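Flagellar basal body protein (Helicobacter pylori, PDB 5NPY) probably builds the flagellar hook, the curved, flexible segment that couples the rotary motor in the cell envelope to the external filament. Local coordinates at residues A[149-154]-A[163-168]; A[94-99]-A[511-516]; A[369-374]-A[438-443]. All coordinates share one frame; numbering follows the deposited sequence.

Contact 1: A[149-154]-A[163-168]; sequences LKKIKD and DEDIEK
Lys-151 and Asp-165 form the polar part of this contact, a salt bridge between a loop and the short helix that follows it in the chain. The ammonium NZ of Lys-151 lies 2.8 Å from OD1 of Asp-165, reaching it on the syn side of the carboxylate and 28° out of its plane. The two side chains approach from opposite directions. A bend along the lysine, at chi3 (-108°), brings the last methylene beside the carboxylate, with CE of Lys-151 3.3 Å from OD1 of Asp-165. Both charged ends are buried and have further partners. OD1 also pairs with Arg-162, while OD2 is taken up by the hydroxyl of Thr-160; NZ forms a second salt bridge with Glu-500 and bonds to the carbonyl O of Pro-501. A long, flexible lysine suits such a place, since one cation can serve several acceptors, and the two carboxylates, Asp-165 and Glu-500, would be expected to favour its charged form.

Leu-149 makes the van der Waals contacts with its two methyls. CD1 rests against the carboxylate carbon CG of Asp-165 at 4.0 Å, the side chains crossing at about a right angle. CD2 meets CB of Lys-168 at 3.9 Å, touching only the root of that side chain, while the rest of the lysine turns off from the contact.

Leu-149 and Lys-151 follow strand 143-148, and Leu-149 shares backbone hydrogen bonding with Val-502 of strand 499-509. Helix 162-168 is thus fastened beside these two antiparallel strands, with Asp-165 also resting on Pro-501.

Contact 2: A[94-99]-A[511-516]; sequences KGWFVI and TNDQGL
An indole-to-carboxylate hydrogen bond ties the loop leading into strand 97-100, in the hook protein's D1 family region, to the 3-10 turn at 513-515 far along the chain. NE1 of Trp-96 gives its hydrogen to OD2 of Asp-513 at 2.8 Å, with an N-H...O angle of 167°. For the indole this is ideal, the acceptor lying in the ring plane. Ring and carboxylate planes stand at 89°, and NE1 meets OD2 from above the carboxylate plane. CG of Asp-513 lies beside its backbone N (chi1 -75°), which carries the carboxylate to the indole edge.

The other carboxylate oxygen, OD1 of Asp-513, accepts from a water at 2.8 Å, and that water takes the backbone N-H of Gly-95 at 3.2 Å. One aspartate therefore holds both the side chain of Trp-96 and, through water, the backbone just before it. The glycine suits its backbone angles, at which a CB would collide with the preceding carbonyl. CG and CE of Lys-94 pass 4.0 Å from OD1 of Asp-513; its ammonium makes no salt bridge but may add a weak attraction.

Leu-516 supplies the apolar side: its CD1 lies 3.8 Å from CE2 of Trp-96, while the water sits across the ring plane, likewise toward the rim. Tyr-524 and Phe-510 also meet the indole. A buried tryptophan, its N-H satisfied by an aspartate of a 3-10 turn, thus joins strand 97-100 to the connection between strands 499-509 and 517-519.

Contact 3: A[369-374]-A[438-443]; sequences DKYLLQ and DFKGNK
Tyr-371 is the hub of this contact, meeting Phe-439 with the face of its ring and Lys-440 with its hydroxyl end. The phenylalanine comes edge first: CE2 stands 3.7 Å from CG of Tyr-371, over one face but displaced toward the rim. The ring planes are inclined at 76° and their centroids lie 5.4 Å apart, an offset edge-to-face pair. In such a pair the slightly positive hydrogens of one ring approach the electron-rich face of the other. With CG anti to the backbone N (chi1 -177°), the ring of Phe-439 is carried across to the tyrosine.

At the other end of the tyrosine, NZ of Lys-440 donates to OH of Tyr-371 at 2.8 Å. The lysine chain crosses the tyrosine at about a right angle. CD of Lys-440 lies 3.4 Å from CZ of Tyr-371, and the bend at chi3 (64°) then turns CE and NZ to the hydroxyl, so that methylenes as well as the ammonium touch the phenol. The stronger polar partner of NZ is Asp-365, with which it forms a salt bridge. A tyrosine suits this place because its ring is buried while its hydroxyl reaches the polar margin.

Behind these side chains stands a type I' turn, Phe-439 to Asn-442, closing a tight hairpin. Asn-442 N bonds to Phe-439 O at 3.0 Å, and the amide N of Gly-441 reaches OD1 of Asp-438 at 3.2 Å in an Asx motif. Gly-441 fits its turn position, where any CB would strike the preceding carbonyl oxygen.

Strand 370-381 lies between strands 346-364 and 396-406 in its antiparallel sheet, and the hairpin of strands 435-439 and 442-447 belongs to another. Phe-439 bridges the two sheets, packing on Ile-363, Ile-404 and Ile-413.

The three contacts are strung along an elongated chain, and none touches another. Contacts 1 and 2 lie in the same region, on the same side of the chain's centre, with their centres 27 Å apart and nearest atoms about 14 Å apart; strand 499-509 runs beside the first and leads toward 511-516 of the second. Contact 3 lies 54 Å from contact 2 and 27 Å from contact 1, centre to centre. In sequence, contact 2 closes a loop of 411 residues that encloses both others, which follow in series. The tris-hydroxymethyl-methyl-ammonium pocket includes Thr-380 and Asn-381, so strand 370-381 runs from contact 3 to this site.

Contact 1: A[149-154]-A[163-168]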
ATOM      1  N   LEU A 149      15.363   2.739  23.854  1.00 43.59           N
ATOM      2  CA  LEU A 149      15.029   3.289  22.540  1.00 43.14           C
ATOM      3  C   LEU A 149      14.299   4.619  22.651  1.00 41.02           C
ATOM      4  O   LEU A 149      14.221   5.357  21.661  1.00 41.96           O
ATOM      5  CB  LEU A 149      14.190   2.301  21.724  1.00 41.29           C
ATOM      6  CG  LEU A 149      14.883   1.081  21.101  1.00 36.93           C
ATOM      7  CD1 LEU A 149      13.919   0.267  20.234  1.00 27.88           C
ATOM      8  CD2 LEU A 149      16.074   1.518  20.275  1.00 33.07           C
ATOM      9  N   LYS A 150      13.778   4.933  23.836  1.00 38.14           N
ATOM     10  CA  LYS A 150      13.134   6.212  24.118  1.00 45.96           C
ATOM     11  C   LYS A 150      11.892   6.389  23.256  1.00 47.69           C
ATOM     12  O   LYS A 150      11.646   7.450  22.678  1.00 58.25           O
ATOM     13  CB  LYS A 150      14.111   7.378  23.954  1.00 49.68           C
ATOM     14  CG  LYS A 150      15.288   7.300  24.915  1.00 55.89           C
ATOM     15  CD  LYS A 150      16.003   8.635  25.070  1.00 65.23           C
ATOM     16  CE  LYS A 150      17.113   8.554  26.121  1.00 70.98           C
ATOM     17  NZ  LYS A 150      18.207   7.607  25.726  1.00 73.88           N
ATOM     18  N   LYS A 151      11.105   5.326  23.174  1.00 42.70           N
ATOM     19  CA  LYS A 151       9.820   5.352  22.500  1.00 43.06           C
ATOM     20  C   LYS A 151       8.650   5.460  23.461  1.00 43.29           C
ATOM     21  O   LYS A 151       7.512   5.555  23.002  1.00 51.55           O
ATOM     22  CB  LYS A 151       9.637   4.093  21.643  1.00 33.73           C
ATOM     23  CG  LYS A 151      10.688   3.911  20.585  1.00 36.15           C
ATOM     24  CD  LYS A 151      10.107   3.185  19.411  1.00 40.72           C
ATOM     25  CE  LYS A 151      10.629   1.781  19.327  1.00 48.77           C
ATOM     26  NZ  LYS A 151       9.700   0.919  18.538  1.00 57.43           N
ATOM     27  N   ILE A 152       8.889   5.411  24.766  1.00 46.17           N
ATOM     28  CA  ILE A 152       7.819   5.463  25.756  1.00 56.63           C
ATOM     29  C   ILE A 152       7.791   6.864  26.340  1.00 57.55           C
ATOM     30  O   ILE A 152       8.732   7.289  27.018  1.00 58.55           O
ATOM     31  CB  ILE A 152       7.982   4.410  26.861  1.00 52.83           C
ATOM     32  CG1 ILE A 152       7.626   3.011  26.348  1.00 60.90           C
ATOM     33  CG2 ILE A 152       7.075   4.750  28.031  1.00 47.08           C
ATOM     34  CD1 ILE A 152       8.712   2.329  25.572  1.00 60.69           C
ATOM     35  N   LYS A 153       6.700   7.575  26.076  1.00 61.46           N
ATOM     36  CA  LYS A 153       6.450   8.910  26.602  1.00 65.41           C
ATOM     37  C   LYS A 153       5.051   8.910  27.187  1.00 68.94           C
ATOM     38  O   LYS A 153       4.080   8.701  26.451  1.00 74.62           O
ATOM     39  CB  LYS A 153       6.566   9.987  25.502  1.00 63.89           C
ATOM     40  CG  LYS A 153       7.825   9.923  24.633  1.00 75.19           C
ATOM     41  CD  LYS A 153       9.097  10.006  25.477  1.00 82.01           C
ATOM     42  CE  LYS A 153      10.264   9.270  24.825  1.00 75.27           C
ATOM     43  NZ  LYS A 153      11.293   8.892  25.834  1.00 68.11           N
ATOM     44  N   ASP A 154       4.954   9.102  28.505  1.00 73.09           N
ATOM     45  CA  ASP A 154       3.675   9.383  29.162  1.00 86.15           C
ATOM     46  C   ASP A 154       2.756   8.157  29.172  1.00 82.58           C
ATOM     47  O   ASP A 154       1.568   8.242  28.857  1.00 89.67           O
ATOM     48  CB  ASP A 154       2.978  10.578  28.509  1.00101.11           C
ATOM     49  CG  ASP A 154       3.715  11.882  28.755  1.00109.75           C
ATOM     50  OD1 ASP A 154       3.966  12.218  29.929  1.00111.98           O
ATOM     51  OD2 ASP A 154       4.053  12.561  27.760  1.00112.55           O
ATOM     52  N   ASP A 163      13.579  -0.301  10.754  1.00 71.68           N
ATOM     53  CA  ASP A 163      14.952  -0.170  10.270  1.00 66.57           C
ATOM     54  C   ASP A 163      15.816   0.622  11.250  1.00 59.73           C
ATOM     55  O   ASP A 163      16.899   0.173  11.641  1.00 52.54           O
ATOM     56  CB  ASP A 163      14.960   0.494   8.888  1.00 72.90           C
ATOM     57  CG  ASP A 163      14.477  -0.434   7.785  1.00 84.32           C
ATOM     58  OD1 ASP A 163      14.645  -1.666   7.919  1.00 86.73           O
ATOM     59  OD2 ASP A 163      13.937   0.071   6.777  1.00 91.58           O
ATOM     60  N   GLU A 164      15.346   1.809  11.661  1.00 65.44           N
ATOM     61  CA  GLU A 164      16.133   2.640  12.569  1.00 73.44           C
ATOM     62  C   GLU A 164      16.177   2.057  13.980  1.00 77.11           C
ATOM     63  O   GLU A 164      17.176   2.238  14.686  1.00 73.67           O
ATOM     64  CB  GLU A 164      15.595   4.078  12.585  1.00 75.24           C
ATOM     65  CG  GLU A 164      14.103   4.220  12.902  1.00 85.09           C
ATOM     66  CD  GLU A 164      13.465   5.471  12.274  1.00 86.92           C
ATOM     67  OE1 GLU A 164      14.054   6.030  11.321  1.00 89.42           O
ATOM     68  OE2 GLU A 164      12.370   5.892  12.731  1.00 74.51           O
ATOM     69  N   ASP A 165      15.119   1.351  14.404  1.00 72.63           N
ATOM     70  CA  ASP A 165      15.172   0.638  15.680  1.00 56.37           C
ATOM     71  C   ASP A 165      16.358  -0.313  15.716  1.00 54.28           C
ATOM     72  O   ASP A 165      17.190  -0.254  16.630  1.00 49.39           O
ATOM     73  CB  ASP A 165      13.874  -0.135  15.925  1.00 44.35           C
ATOM     74  CG  ASP A 165      12.746   0.749  16.419  1.00 52.24           C
ATOM     75  OD1 ASP A 165      11.601   0.251  16.547  1.00 55.75           O
ATOM     76  OD2 ASP A 165      13.000   1.950  16.668  1.00 56.90           O
ATOM     77  N   ILE A 166      16.460  -1.175  14.700  1.00 52.53           N
ATOM     78  CA  ILE A 166      17.479  -2.222  14.666  1.00 52.95           C
ATOM     79  C   ILE A 166      18.881  -1.628  14.739  1.00 65.97           C
ATOM     80  O   ILE A 166      19.781  -2.201  15.366  1.00 68.45           O
ATOM     81  CB  ILE A 166      17.285  -3.086  13.406  1.00 45.51           C
ATOM     82  CG1 ILE A 166      16.169  -4.105  13.649  1.00 47.33           C
ATOM     83  CG2 ILE A 166      18.585  -3.761  12.992  1.00 39.95           C
ATOM     84  CD1 ILE A 166      15.340  -4.415  12.429  1.00 47.58           C
ATOM     85  N   GLU A 167      19.090  -0.469  14.115  1.00 68.54           N
ATOM     86  CA  GLU A 167      20.426   0.111  14.150  1.00 64.89           C
ATOM     87  C   GLU A 167      20.722   0.775  15.490  1.00 61.45           C
ATOM     88  O   GLU A 167      21.860   0.714  15.966  1.00 62.28           O
ATOM     89  CB  GLU A 167      20.610   1.085  12.990  1.00 68.73           C
ATOM     90  CG  GLU A 167      21.025   0.372  11.712  1.00 85.19           C
ATOM     91  CD  GLU A 167      20.714   1.171  10.469  1.00100.27           C
ATOM     92  OE1 GLU A 167      19.910   0.687   9.637  1.00102.10           O
ATOM     93  OE2 GLU A 167      21.271   2.284  10.334  1.00105.72           O
ATOM     94  N   LYS A 168      19.724   1.399  16.131  1.00 54.68           N
ATOM     95  CA  LYS A 168      19.950   1.886  17.494  1.00 47.58           C
ATOM     96  C   LYS A 168      20.087   0.739  18.489  1.00 44.77           C
ATOM     97  O   LYS A 168      20.726   0.912  19.532  1.00 40.03           O
ATOM     98  CB  LYS A 168      18.827   2.839  17.929  1.00 38.36           C
ATOM     99  CG  LYS A 168      18.625   4.009  16.972  1.00 45.05           C
ATOM    100  CD  LYS A 168      17.788   5.139  17.576  1.00 56.85           C
ATOM    101  CE  LYS A 168      17.515   6.241  16.535  1.00 54.05           C
ATOM    102  NZ  LYS A 168      18.372   7.461  16.709  1.00 51.59           N
TER

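Contact 2: A[94-99]-A[511-516]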
ATOM      1  N   LYS A  94      29.148 -16.128  29.284  1.00 39.28           N
ATOM      2  CA  LYS A  94      30.051 -15.200  29.948  1.00 50.44           C
ATOM      3  C   LYS A  94      29.518 -13.778  29.826  1.00 52.81           C
ATOM      4  O   LYS A  94      29.125 -13.348  28.737  1.00 51.34           O
ATOM      5  CB  LYS A  94      31.457 -15.288  29.354  1.00 63.18           C
ATOM      6  CG  LYS A  94      32.562 -15.489  30.395  1.00 73.50           C
ATOM      7  CD  LYS A  94      32.365 -16.804  31.155  1.00 78.57           C
ATOM      8  CE  LYS A  94      33.499 -17.087  32.128  1.00 77.68           C
ATOM      9  NZ  LYS A  94      33.135 -18.204  33.049  1.00 76.89           N
ATOM     10  N   GLY A  95      29.517 -13.049  30.942  1.00 51.16           N
ATOM     11  CA  GLY A  95      29.000 -11.693  30.945  1.00 51.00           C
ATOM     12  C   GLY A  95      28.132 -11.338  32.138  1.00 41.88           C
ATOM     13  O   GLY A  95      27.853 -12.179  33.001  1.00 36.40           O
ATOM     14  N   TRP A  96      27.686 -10.082  32.180  1.00 36.82           N
ATOM     15  CA  TRP A  96      27.053  -9.516  33.360  1.00 36.44           C
ATOM     16  C   TRP A  96      25.896  -8.623  32.965  1.00 39.35           C
ATOM     17  O   TRP A  96      25.970  -7.907  31.963  1.00 38.47           O
ATOM     18  CB  TRP A  96      28.041  -8.683  34.176  1.00 40.60           C
ATOM     19  CG  TRP A  96      29.281  -9.430  34.520  1.00 46.80           C
ATOM     20  CD1 TRP A  96      30.407  -9.566  33.759  1.00 49.03           C
ATOM     21  CD2 TRP A  96      29.515 -10.160  35.716  1.00 41.34           C
ATOM     22  NE1 TRP A  96      31.330 -10.339  34.413  1.00 41.69           N
ATOM     23  CE2 TRP A  96      30.805 -10.716  35.619  1.00 40.03           C
ATOM     24  CE3 TRP A  96      28.759 -10.400  36.865  1.00 43.87           C
ATOM     25  CZ2 TRP A  96      31.353 -11.489  36.628  1.00 35.93           C
ATOM     26  CZ3 TRP A  96      29.307 -11.169  37.866  1.00 38.22           C
ATOM     27  CH2 TRP A  96      30.590 -11.704  37.739  1.00 37.68           C
ATOM     28  N   PHE A  97      24.836  -8.669  33.766  1.00 38.41           N
ATOM     29  CA  PHE A  97      23.876  -7.579  33.782  1.00 40.87           C
ATOM     30  C   PHE A  97      24.571  -6.320  34.281  1.00 41.58           C
ATOM     31  O   PHE A  97      25.576  -6.387  34.994  1.00 43.97           O
ATOM     32  CB  PHE A  97      22.676  -7.924  34.676  1.00 40.09           C
ATOM     33  CG  PHE A  97      21.812  -9.036  34.130  1.00 44.98           C
ATOM     34  CD1 PHE A  97      21.346  -8.997  32.827  1.00 40.36           C
ATOM     35  CD2 PHE A  97      21.482 -10.131  34.917  1.00 45.29           C
ATOM     36  CE1 PHE A  97      20.561 -10.014  32.319  1.00 45.92           C
ATOM     37  CE2 PHE A  97      20.694 -11.157  34.413  1.00 48.35           C
ATOM     38  CZ  PHE A  97      20.236 -11.101  33.113  1.00 50.95           C
ATOM     39  N   VAL A  98      24.043  -5.164  33.888  1.00 46.80           N
ATOM     40  CA  VAL A  98      24.599  -3.871  34.278  1.00 41.60           C
ATOM     41  C   VAL A  98      23.546  -3.097  35.038  1.00 37.17           C
ATOM     42  O   VAL A  98      22.397  -3.009  34.590  1.00 44.73           O
ATOM     43  CB  VAL A  98      25.052  -3.044  33.071  1.00 42.36           C
ATOM     44  CG1 VAL A  98      26.040  -2.012  33.542  1.00 40.36           C
ATOM     45  CG2 VAL A  98      25.591  -3.945  31.978  1.00 39.93           C
ATOM     46  N   ILE A  99      23.940  -2.525  36.174  1.00 35.40           N
ATOM     47  CA  ILE A  99      23.043  -1.755  37.028  1.00 36.11           C
ATOM     48  C   ILE A  99      23.798  -0.582  37.642  1.00 40.98           C
ATOM     49  O   ILE A  99      25.028  -0.521  37.622  1.00 39.02           O
ATOM     50  CB  ILE A  99      22.422  -2.602  38.150  1.00 36.97           C
ATOM     51  CG1 ILE A  99      23.501  -2.994  39.145  1.00 38.25           C
ATOM     52  CG2 ILE A  99      21.717  -3.836  37.585  1.00 38.18           C
ATOM     53  CD1 ILE A  99      22.952  -3.801  40.257  1.00 47.07           C
ATOM     54  N   THR A 511      37.522  -9.806  29.561  1.00 51.86           N
ATOM     55  CA  THR A 511      38.489 -10.866  29.317  1.00 52.74           C
ATOM     56  C   THR A 511      39.058 -11.445  30.607  1.00 54.33           C
ATOM     57  O   THR A 511      39.731 -12.482  30.557  1.00 52.70           O
ATOM     58  CB  THR A 511      39.635 -10.358  28.436  1.00 54.19           C
ATOM     59  OG1 THR A 511      40.293  -9.256  29.085  1.00 50.88           O
ATOM     60  CG2 THR A 511      39.109  -9.926  27.060  1.00 50.50           C
ATOM     61  N   ASN A 512      38.801 -10.813  31.756  1.00 53.54           N
ATOM     62  CA  ASN A 512      39.249 -11.364  33.036  1.00 55.22           C
ATOM     63  C   ASN A 512      38.245 -10.970  34.128  1.00 59.44           C
ATOM     64  O   ASN A 512      38.405  -9.945  34.792  1.00 61.49           O
ATOM     65  CB  ASN A 512      40.649 -10.886  33.382  1.00 50.04           C
ATOM     66  CG  ASN A 512      41.158 -11.520  34.649  1.00 47.36           C
ATOM     67  OD1 ASN A 512      40.877 -12.689  34.902  1.00 47.80           O
ATOM     68  ND2 ASN A 512      41.875 -10.754  35.473  1.00 41.45           N
ATOM     69  N   ASP A 513      37.235 -11.824  34.334  1.00 54.26           N
ATOM     70  CA  ASP A 513      36.249 -11.568  35.385  1.00 54.34           C
ATOM     71  C   ASP A 513      36.874 -11.596  36.774  1.00 55.28           C
ATOM     72  O   ASP A 513      36.356 -10.956  37.699  1.00 50.79           O
ATOM     73  CB  ASP A 513      35.109 -12.588  35.319  1.00 53.59           C
ATOM     74  CG  ASP A 513      34.158 -12.332  34.173  1.00 50.26           C
ATOM     75  OD1 ASP A 513      33.661 -13.323  33.601  1.00 47.20           O
ATOM     76  OD2 ASP A 513      33.908 -11.146  33.845  1.00 52.97           O
ATOM     77  N   GLN A 514      37.973 -12.343  36.944  1.00 55.01           N
ATOM     78  CA  GLN A 514      38.687 -12.356  38.220  1.00 50.74           C
ATOM     79  C   GLN A 514      39.192 -10.965  38.606  1.00 50.35           C
ATOM     80  O   GLN A 514      39.382 -10.686  39.797  1.00 53.55           O
ATOM     81  CB  GLN A 514      39.864 -13.340  38.162  1.00 42.19           C
ATOM     82  CG  GLN A 514      39.554 -14.695  37.543  1.00 52.59           C
ATOM     83  CD  GLN A 514      40.798 -15.585  37.404  1.00 56.09           C
ATOM     84  OE1 GLN A 514      41.650 -15.638  38.302  1.00 52.87           O
ATOM     85  NE2 GLN A 514      40.904 -16.284  36.270  1.00 44.47           N
ATOM     86  N   GLY A 515      39.415 -10.086  37.624  1.00 47.96           N
ATOM     87  CA  GLY A 515      39.881  -8.732  37.885  1.00 42.92           C
ATOM     88  C   GLY A 515      38.832  -7.795  38.456  1.00 41.10           C
ATOM     89  O   GLY A 515      39.171  -6.662  38.819  1.00 46.69           O
ATOM     90  N   LEU A 516      37.580  -8.229  38.542  1.00 39.82           N
ATOM     91  CA  LEU A 516      36.547  -7.422  39.180  1.00 49.50           C
ATOM     92  C   LEU A 516      36.580  -7.567  40.705  1.00 56.69           C
ATOM     93  O   LEU A 516      37.004  -8.595  41.248  1.00 54.88           O
ATOM     94  CB  LEU A 516      35.162  -7.815  38.662  1.00 43.66           C
ATOM     95  CG  LEU A 516      34.818  -7.651  37.181  1.00 40.24           C
ATOM     96  CD1 LEU A 516      33.432  -8.242  36.944  1.00 36.21           C
ATOM     97  CD2 LEU A 516      34.879  -6.185  36.726  1.00 28.38           C
TER
HETATM   98  O   HOH W   1      30.949 -13.857  33.741  1.00 47.80           O

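Contact 3: A[369-374]-A[438-443]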
ATOM      1  N   ASP A 369      -9.463   6.828  14.506  1.00 29.16           N
ATOM      2  CA  ASP A 369     -10.696   6.351  13.904  1.00 37.70           C
ATOM      3  C   ASP A 369     -10.460   5.942  12.461  1.00 45.85           C
ATOM      4  O   ASP A 369      -9.741   6.612  11.712  1.00 42.28           O
ATOM      5  CB  ASP A 369     -11.783   7.430  13.952  1.00 39.46           C
ATOM      6  CG  ASP A 369     -12.450   7.531  15.313  1.00 58.90           C
ATOM      7  OD1 ASP A 369     -13.370   6.727  15.596  1.00 68.73           O
ATOM      8  OD2 ASP A 369     -12.051   8.417  16.096  1.00 61.31           O
ATOM      9  N   LYS A 370     -11.113   4.859  12.067  1.00 45.31           N
ATOM     10  CA  LYS A 370     -10.906   4.294  10.751  1.00 39.91           C
ATOM     11  C   LYS A 370     -11.758   5.025   9.718  1.00 33.97           C
ATOM     12  O   LYS A 370     -12.950   5.264   9.929  1.00 32.82           O
ATOM     13  CB  LYS A 370     -11.222   2.801  10.758  1.00 25.85           C
ATOM     14  CG  LYS A 370     -10.805   2.076   9.478  1.00 32.81           C
ATOM     15  CD  LYS A 370     -11.269   0.609   9.511  1.00 42.14           C
ATOM     16  CE  LYS A 370     -12.795   0.496   9.398  1.00 43.95           C
ATOM     17  NZ  LYS A 370     -13.315  -0.857   9.780  1.00 46.77           N
ATOM     18  N   TYR A 371     -11.120   5.391   8.611  1.00 22.53           N
ATOM     19  CA  TYR A 371     -11.755   5.823   7.381  1.00 24.16           C
ATOM     20  C   TYR A 371     -11.276   4.912   6.255  1.00 22.19           C
ATOM     21  O   TYR A 371     -10.322   4.146   6.413  1.00 27.92           O
ATOM     22  CB  TYR A 371     -11.422   7.291   7.090  1.00 30.57           C
ATOM     23  CG  TYR A 371     -12.113   8.264   8.016  1.00 29.93           C
ATOM     24  CD1 TYR A 371     -13.236   8.964   7.595  1.00 35.32           C
ATOM     25  CD2 TYR A 371     -11.645   8.487   9.307  1.00 37.57           C
ATOM     26  CE1 TYR A 371     -13.880   9.859   8.426  1.00 41.26           C
ATOM     27  CE2 TYR A 371     -12.284   9.384  10.154  1.00 41.83           C
ATOM     28  CZ  TYR A 371     -13.402  10.071   9.704  1.00 47.63           C
ATOM     29  OH  TYR A 371     -14.058  10.969  10.524  1.00 46.06           O
ATOM     30  N   LEU A 372     -11.956   4.970   5.115  1.00 18.67           N
ATOM     31  CA  LEU A 372     -11.740   4.007   4.040  1.00 28.21           C
ATOM     32  C   LEU A 372     -11.282   4.727   2.769  1.00 21.60           C
ATOM     33  O   LEU A 372     -12.063   5.447   2.139  1.00 20.87           O
ATOM     34  CB  LEU A 372     -13.015   3.201   3.800  1.00 15.20           C
ATOM     35  CG  LEU A 372     -13.529   2.306   4.944  1.00 40.74           C
ATOM     36  CD1 LEU A 372     -14.886   1.727   4.542  1.00 33.71           C
ATOM     37  CD2 LEU A 372     -12.555   1.166   5.331  1.00 25.88           C
ATOM     38  N   LEU A 373     -10.026   4.529   2.388  1.00 21.59           N
ATOM     39  CA  LEU A 373      -9.477   5.161   1.184  1.00 14.39           C
ATOM     40  C   LEU A 373      -9.847   4.276  -0.010  1.00 22.56           C
ATOM     41  O   LEU A 373      -9.274   3.194  -0.211  1.00 17.77           O
ATOM     42  CB  LEU A 373      -7.973   5.380   1.332  1.00 16.12           C
ATOM     43  CG  LEU A 373      -7.186   5.949   0.122  1.00 28.59           C
ATOM     44  CD1 LEU A 373      -7.984   6.978  -0.594  1.00 28.41           C
ATOM     45  CD2 LEU A 373      -5.868   6.568   0.502  1.00 13.94           C
ATOM     46  N   GLN A 374     -10.835   4.714  -0.793  1.00 17.83           N
ATOM     47  CA  GLN A 374     -11.367   3.891  -1.868  1.00 18.03           C
ATOM     48  C   GLN A 374     -10.890   4.394  -3.222  1.00 28.70           C
ATOM     49  O   GLN A 374     -10.615   5.586  -3.411  1.00 14.26           O
ATOM     50  CB  GLN A 374     -12.889   3.833  -1.831  1.00 24.03           C
ATOM     51  CG  GLN A 374     -13.392   3.129  -0.566  1.00 36.57           C
ATOM     52  CD  GLN A 374     -14.869   2.815  -0.568  1.00 30.33           C
ATOM     53  OE1 GLN A 374     -15.590   3.126  -1.514  1.00 32.83           O
ATOM     54  NE2 GLN A 374     -15.331   2.192   0.508  1.00 29.75           N
ATOM     55  N   ASP A 438      -7.508  15.420   0.346  1.00 27.06           N
ATOM     56  CA  ASP A 438      -7.792  16.128   1.589  1.00 30.01           C
ATOM     57  C   ASP A 438      -8.475  15.174   2.571  1.00 31.77           C
ATOM     58  O   ASP A 438      -9.610  14.741   2.347  1.00 41.96           O
ATOM     59  CB  ASP A 438      -8.656  17.362   1.339  1.00 36.52           C
ATOM     60  CG  ASP A 438      -8.877  18.153   2.607  1.00 49.76           C
ATOM     61  OD1 ASP A 438      -9.900  17.901   3.290  1.00 54.83           O
ATOM     62  OD2 ASP A 438      -7.994  18.986   2.936  1.00 40.99           O
ATOM     63  N   PHE A 439      -7.790  14.868   3.663  1.00 25.85           N
ATOM     64  CA  PHE A 439      -8.277  13.959   4.697  1.00 23.71           C
ATOM     65  C   PHE A 439      -8.668  14.770   5.943  1.00 19.63           C
ATOM     66  O   PHE A 439      -7.875  14.919   6.882  1.00 22.77           O
ATOM     67  CB  PHE A 439      -7.208  12.925   5.028  1.00 21.91           C
ATOM     68  CG  PHE A 439      -7.641  11.908   6.030  1.00 16.60           C
ATOM     69  CD1 PHE A 439      -6.698  11.182   6.749  1.00 22.00           C
ATOM     70  CD2 PHE A 439      -8.984  11.639   6.228  1.00 20.77           C
ATOM     71  CE1 PHE A 439      -7.104  10.225   7.656  1.00 27.27           C
ATOM     72  CE2 PHE A 439      -9.392  10.676   7.134  1.00 20.11           C
ATOM     73  CZ  PHE A 439      -8.461   9.973   7.846  1.00 21.60           C
ATOM     74  N   LYS A 440      -9.913  15.256   5.953  1.00 21.74           N
ATOM     75  CA  LYS A 440     -10.482  15.992   7.095  1.00 37.32           C
ATOM     76  C   LYS A 440      -9.630  17.201   7.466  1.00 36.21           C
ATOM     77  O   LYS A 440      -9.357  17.447   8.638  1.00 29.32           O
ATOM     78  CB  LYS A 440     -10.670  15.081   8.315  1.00 28.95           C
ATOM     79  CG  LYS A 440     -11.973  14.304   8.300  1.00 27.60           C
ATOM     80  CD  LYS A 440     -11.949  13.147   9.287  1.00 26.46           C
ATOM     81  CE  LYS A 440     -11.839  13.637  10.706  1.00 32.40           C
ATOM     82  NZ  LYS A 440     -12.035  12.533  11.694  1.00 37.20           N
ATOM     83  N   GLY A 441      -9.180  17.945   6.458  1.00 34.99           N
ATOM     84  CA  GLY A 441      -8.300  19.068   6.693  1.00 39.77           C
ATOM     85  C   GLY A 441      -6.819  18.747   6.670  1.00 44.44           C
ATOM     86  O   GLY A 441      -5.998  19.667   6.803  1.00 41.94           O
ATOM     87  N   ASN A 442      -6.442  17.486   6.498  1.00 36.76           N
ATOM     88  CA  ASN A 442      -5.035  17.121   6.446  1.00 39.20           C
ATOM     89  C   ASN A 442      -4.691  16.629   5.046  1.00 42.67           C
ATOM     90  O   ASN A 442      -5.532  16.045   4.350  1.00 33.30           O
ATOM     91  CB  ASN A 442      -4.700  16.047   7.491  1.00 33.71           C
ATOM     92  CG  ASN A 442      -5.013  16.495   8.907  1.00 36.65           C
ATOM     93  OD1 ASN A 442      -6.056  16.160   9.463  1.00 40.36           O
ATOM     94  ND2 ASN A 442      -4.113  17.265   9.490  1.00 41.08           N
ATOM     95  N   LYS A 443      -3.447  16.876   4.637  1.00 38.18           N
ATOM     96  CA  LYS A 443      -2.964  16.427   3.337  1.00 39.29           C
ATOM     97  C   LYS A 443      -2.454  14.993   3.450  1.00 33.86           C
ATOM     98  O   LYS A 443      -1.573  14.698   4.270  1.00 27.95           O
ATOM     99  CB  LYS A 443      -1.867  17.352   2.815  1.00 43.82           C
ATOM    100  CG  LYS A 443      -2.344  18.746   2.369  1.00 39.44           C
ATOM    101  CD  LYS A 443      -1.155  19.690   2.261  1.00 49.94           C
ATOM    102  CE  LYS A 443      -0.321  19.676   3.556  1.00 64.28           C
ATOM    103  NZ  LYS A 443       1.135  19.952   3.332  1.00 69.80           N
TER